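Local coordinates for malate synthase (PDB 3OYZ), which catalyses the Claisen condensation of acetyl-CoA with glyoxylate and the hydrolysis of malyl-CoA to malate in the glyoxylate cycle, at residues Asp404-Arg409 / Arg427-Gly432. Residues are numbered along the deposited sequence; the frame is centred on the assembly and turned at random.
Sequences DVYENR and RAMEVG
On helix 397-408, whose Y406 meets M429, the carbonyl oxygen of D404 takes two N-H groups of N408. ND2 of N408 lies 2.8 Å from O of D404, in the carbonyl plane on a lone pair and nearly straight (166°), with the oxygen close to the plane of the N408 amide; the backbone N of N408 adds a weak bond to the same oxygen. Across the contact no hydrogen bond forms, and M429 does the touching. Bends at chi2 and chi3 of M429 bring CE obliquely to the Y406 ring, 3.6 Å from its CD2. SD of M429 sits 4.6 Å from the centroid of the Y406 ring, 44° off the normal: a Met-aromatic contact, met at a slant. CG of Y406 stands anti to the backbone N (chi1 -164°), beside the carbonyl carbon, and the ring is directed to M429, whose side chain crosses it obliquely. CE of M429 also brushes CG of E407 at 4.2 Å. The contact joins helix 397-408 to the type I beta turn A428-V431 near the C-terminus, away from the active site of the TIM barrel. Replacing M429 by alanine removes SD and CE, and is likely to open a gap beside the Y406 ring and take away the ring's sulfur contact. H413 stacks on that ring, and Q403 NE2 bonds to O of both A428 and V431. Across the subunit interface, D404 forms a salt bridge with R8 of the second subunit.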
ATOM      1  N   ASP A 404     -11.798  27.454   1.319  1.00 47.52           N
ATOM      2  CA  ASP A 404     -12.877  26.716   0.685  1.00 46.29           C
ATOM      3  C   ASP A 404     -14.131  26.726   1.530  1.00 45.22           C
ATOM      4  O   ASP A 404     -15.212  26.907   0.982  1.00 47.21           O
ATOM      5  CB  ASP A 404     -12.538  25.237   0.407  1.00 44.50           C
ATOM      6  CG  ASP A 404     -13.568  24.568  -0.482  1.00 47.45           C
ATOM      7  OD1 ASP A 404     -13.807  25.070  -1.594  1.00 53.11           O
ATOM      8  OD2 ASP A 404     -14.199  23.555  -0.120  1.00 45.75           O
ATOM      9  N   VAL A 405     -13.979  26.439   2.816  1.00 45.79           N
ATOM     10  CA  VAL A 405     -15.040  26.342   3.791  1.00 47.45           C
ATOM     11  C   VAL A 405     -15.701  27.711   4.035  1.00 50.40           C
ATOM     12  O   VAL A 405     -16.912  27.838   4.007  1.00 51.73           O
ATOM     13  CB  VAL A 405     -14.499  25.831   5.132  1.00 47.27           C
ATOM     14  CG1 VAL A 405     -15.552  26.104   6.207  1.00 44.18           C
ATOM     15  CG2 VAL A 405     -14.209  24.329   5.101  1.00 44.22           C
ATOM     16  N   TYR A 406     -14.897  28.741   4.241  1.00 53.07           N
ATOM     17  CA  TYR A 406     -15.431  30.095   4.384  1.00 55.50           C
ATOM     18  C   TYR A 406     -16.235  30.517   3.142  1.00 56.21           C
ATOM     19  O   TYR A 406     -17.411  30.863   3.270  1.00 55.85           O
ATOM     20  CB  TYR A 406     -14.294  31.062   4.729  1.00 55.87           C
ATOM     21  CG  TYR A 406     -14.750  32.402   5.271  1.00 60.78           C
ATOM     22  CD1 TYR A 406     -15.040  32.569   6.624  1.00 64.83           C
ATOM     23  CD2 TYR A 406     -14.869  33.505   4.425  1.00 64.42           C
ATOM     24  CE1 TYR A 406     -15.460  33.807   7.108  1.00 69.12           C
ATOM     25  CE2 TYR A 406     -15.299  34.747   4.897  1.00 67.53           C
ATOM     26  CZ  TYR A 406     -15.596  34.882   6.232  1.00 69.94           C
ATOM     27  OH  TYR A 406     -16.024  36.108   6.701  1.00 77.34           O
ATOM     28  N   GLU A 407     -15.637  30.445   1.953  1.00 56.18           N
ATOM     29  CA  GLU A 407     -16.327  30.694   0.683  1.00 55.63           C
ATOM     30  C   GLU A 407     -17.666  29.972   0.462  1.00 54.89           C
ATOM     31  O   GLU A 407     -18.593  30.514  -0.152  1.00 54.56           O
ATOM     32  CB  GLU A 407     -15.377  30.397  -0.493  1.00 57.82           C
ATOM     33  CG  GLU A 407     -14.532  31.608  -0.897  1.00 63.87           C
ATOM     34  CD  GLU A 407     -13.260  31.313  -1.699  1.00 71.89           C
ATOM     35  OE1 GLU A 407     -12.579  30.306  -1.412  1.00 71.45           O
ATOM     36  OE2 GLU A 407     -12.923  32.112  -2.611  1.00 74.18           O
ATOM     37  N   ASN A 408     -17.801  28.741   0.949  1.00 52.13           N
ATOM     38  CA  ASN A 408     -18.925  27.921   0.536  1.00 50.68           C
ATOM     39  C   ASN A 408     -19.876  27.665   1.681  1.00 49.33           C
ATOM     40  O   ASN A 408     -20.928  27.061   1.463  1.00 50.19           O
ATOM     41  CB  ASN A 408     -18.431  26.582  -0.053  1.00 50.87           C
ATOM     42  CG  ASN A 408     -17.838  26.765  -1.431  1.00 52.67           C
ATOM     43  OD1 ASN A 408     -18.560  26.854  -2.426  1.00 54.74           O
ATOM     44  ND2 ASN A 408     -16.521  26.793  -1.506  1.00 51.42           N
ATOM     45  N   ARG A 409     -19.482  28.051   2.895  1.00 48.49           N
ATOM     46  CA  ARG A 409     -20.311  27.799   4.054  1.00 47.96           C
ATOM     47  C   ARG A 409     -20.690  29.124   4.773  1.00 48.92           C
ATOM     48  O   ARG A 409     -20.307  29.334   5.919  1.00 45.86           O
ATOM     49  CB  ARG A 409     -19.648  26.758   4.960  1.00 47.91           C
ATOM     50  CG  ARG A 409     -19.575  25.313   4.385  1.00 45.92           C
ATOM     51  CD  ARG A 409     -20.955  24.739   4.023  1.00 46.28           C
ATOM     52  NE  ARG A 409     -21.920  24.652   5.124  1.00 44.52           N
ATOM     53  CZ  ARG A 409     -21.966  23.659   5.995  1.00 47.08           C
ATOM     54  NH1 ARG A 409     -21.112  22.651   5.885  1.00 41.63           N
ATOM     55  NH2 ARG A 409     -22.862  23.627   6.969  1.00 44.32           N
ATOM     56  N   ARG A 427      -7.174  37.735   7.638  1.00 67.37           N
ATOM     57  CA  ARG A 427      -5.803  37.430   7.219  1.00 67.16           C
ATOM     58  C   ARG A 427      -5.663  36.142   6.381  1.00 66.47           C
ATOM     59  O   ARG A 427      -4.960  36.163   5.367  1.00 66.50           O
ATOM     60  CB  ARG A 427      -4.877  37.369   8.435  1.00 67.68           C
ATOM     61  CG  ARG A 427      -3.418  37.540   8.066  1.00 69.77           C
ATOM     62  CD  ARG A 427      -2.651  38.112   9.234  1.00 73.62           C
ATOM     63  NE  ARG A 427      -1.780  37.159   9.910  1.00 75.12           N
ATOM     64  CZ  ARG A 427      -0.560  36.816   9.499  1.00 75.42           C
ATOM     65  NH1 ARG A 427      -0.066  37.303   8.365  1.00 74.51           N
ATOM     66  NH2 ARG A 427       0.159  35.971  10.228  1.00 71.59           N
ATOM     67  N   ALA A 428      -6.317  35.059   6.821  1.00 64.95           N
ATOM     68  CA  ALA A 428      -6.348  33.733   6.167  1.00 63.55           C
ATOM     69  C   ALA A 428      -6.944  33.875   4.786  1.00 63.73           C
ATOM     70  O   ALA A 428      -6.354  33.438   3.798  1.00 62.93           O
ATOM     71  CB  ALA A 428      -7.202  32.756   6.951  1.00 61.58           C
ATOM     72  N   MET A 429      -8.097  34.539   4.736  1.00 64.23           N
ATOM     73  CA  MET A 429      -8.724  34.825   3.462  1.00 65.08           C
ATOM     74  C   MET A 429      -7.861  35.598   2.488  1.00 65.85           C
ATOM     75  O   MET A 429      -8.226  35.599   1.326  1.00 66.27           O
ATOM     76  CB  MET A 429     -10.095  35.484   3.600  1.00 64.87           C
ATOM     77  CG  MET A 429     -11.100  34.665   4.373  1.00 65.47           C
ATOM     78  SD  MET A 429     -11.132  32.960   3.741  1.00 61.34           S
ATOM     79  CE  MET A 429     -12.092  33.046   2.244  1.00 59.28           C
ATOM     80  N   GLU A 430      -6.715  36.146   2.894  1.00 67.68           N
ATOM     81  CA  GLU A 430      -5.841  36.874   1.969  1.00 69.41           C
ATOM     82  C   GLU A 430      -4.772  36.052   1.261  1.00 69.70           C
ATOM     83  O   GLU A 430      -4.388  36.403   0.146  1.00 70.02           O
ATOM     84  CB  GLU A 430      -5.072  38.007   2.663  1.00 70.62           C
ATOM     85  CG  GLU A 430      -5.889  39.027   3.441  1.00 74.70           C
ATOM     86  CD  GLU A 430      -6.447  40.151   2.589  1.00 79.88           C
ATOM     87  OE1 GLU A 430      -6.930  39.866   1.466  1.00 82.38           O
ATOM     88  OE2 GLU A 430      -6.406  41.308   3.067  1.00 80.33           O
ATOM     89  N   VAL A 431      -4.256  35.015   1.916  1.00 69.25           N
ATOM     90  CA  VAL A 431      -3.112  34.234   1.438  1.00 68.98           C
ATOM     91  C   VAL A 431      -3.264  33.757  -0.011  1.00 70.18           C
ATOM     92  O   VAL A 431      -4.382  33.448  -0.416  1.00 69.90           O
ATOM     93  CB  VAL A 431      -2.932  33.008   2.350  1.00 68.14           C
ATOM     94  CG1 VAL A 431      -1.786  32.117   1.907  1.00 67.35           C
ATOM     95  CG2 VAL A 431      -2.753  33.451   3.778  1.00 67.34           C
ATOM     96  N   GLY A 432      -2.156  33.690  -0.759  1.00 71.05           N
ATOM     97  CA  GLY A 432      -2.040  33.102  -2.102  1.00 72.78           C
ATOM     98  C   GLY A 432      -3.085  33.478  -3.151  1.00 74.76           C
ATOM     99  O   GLY A 432      -3.197  34.634  -3.583  1.00 75.54           O
TER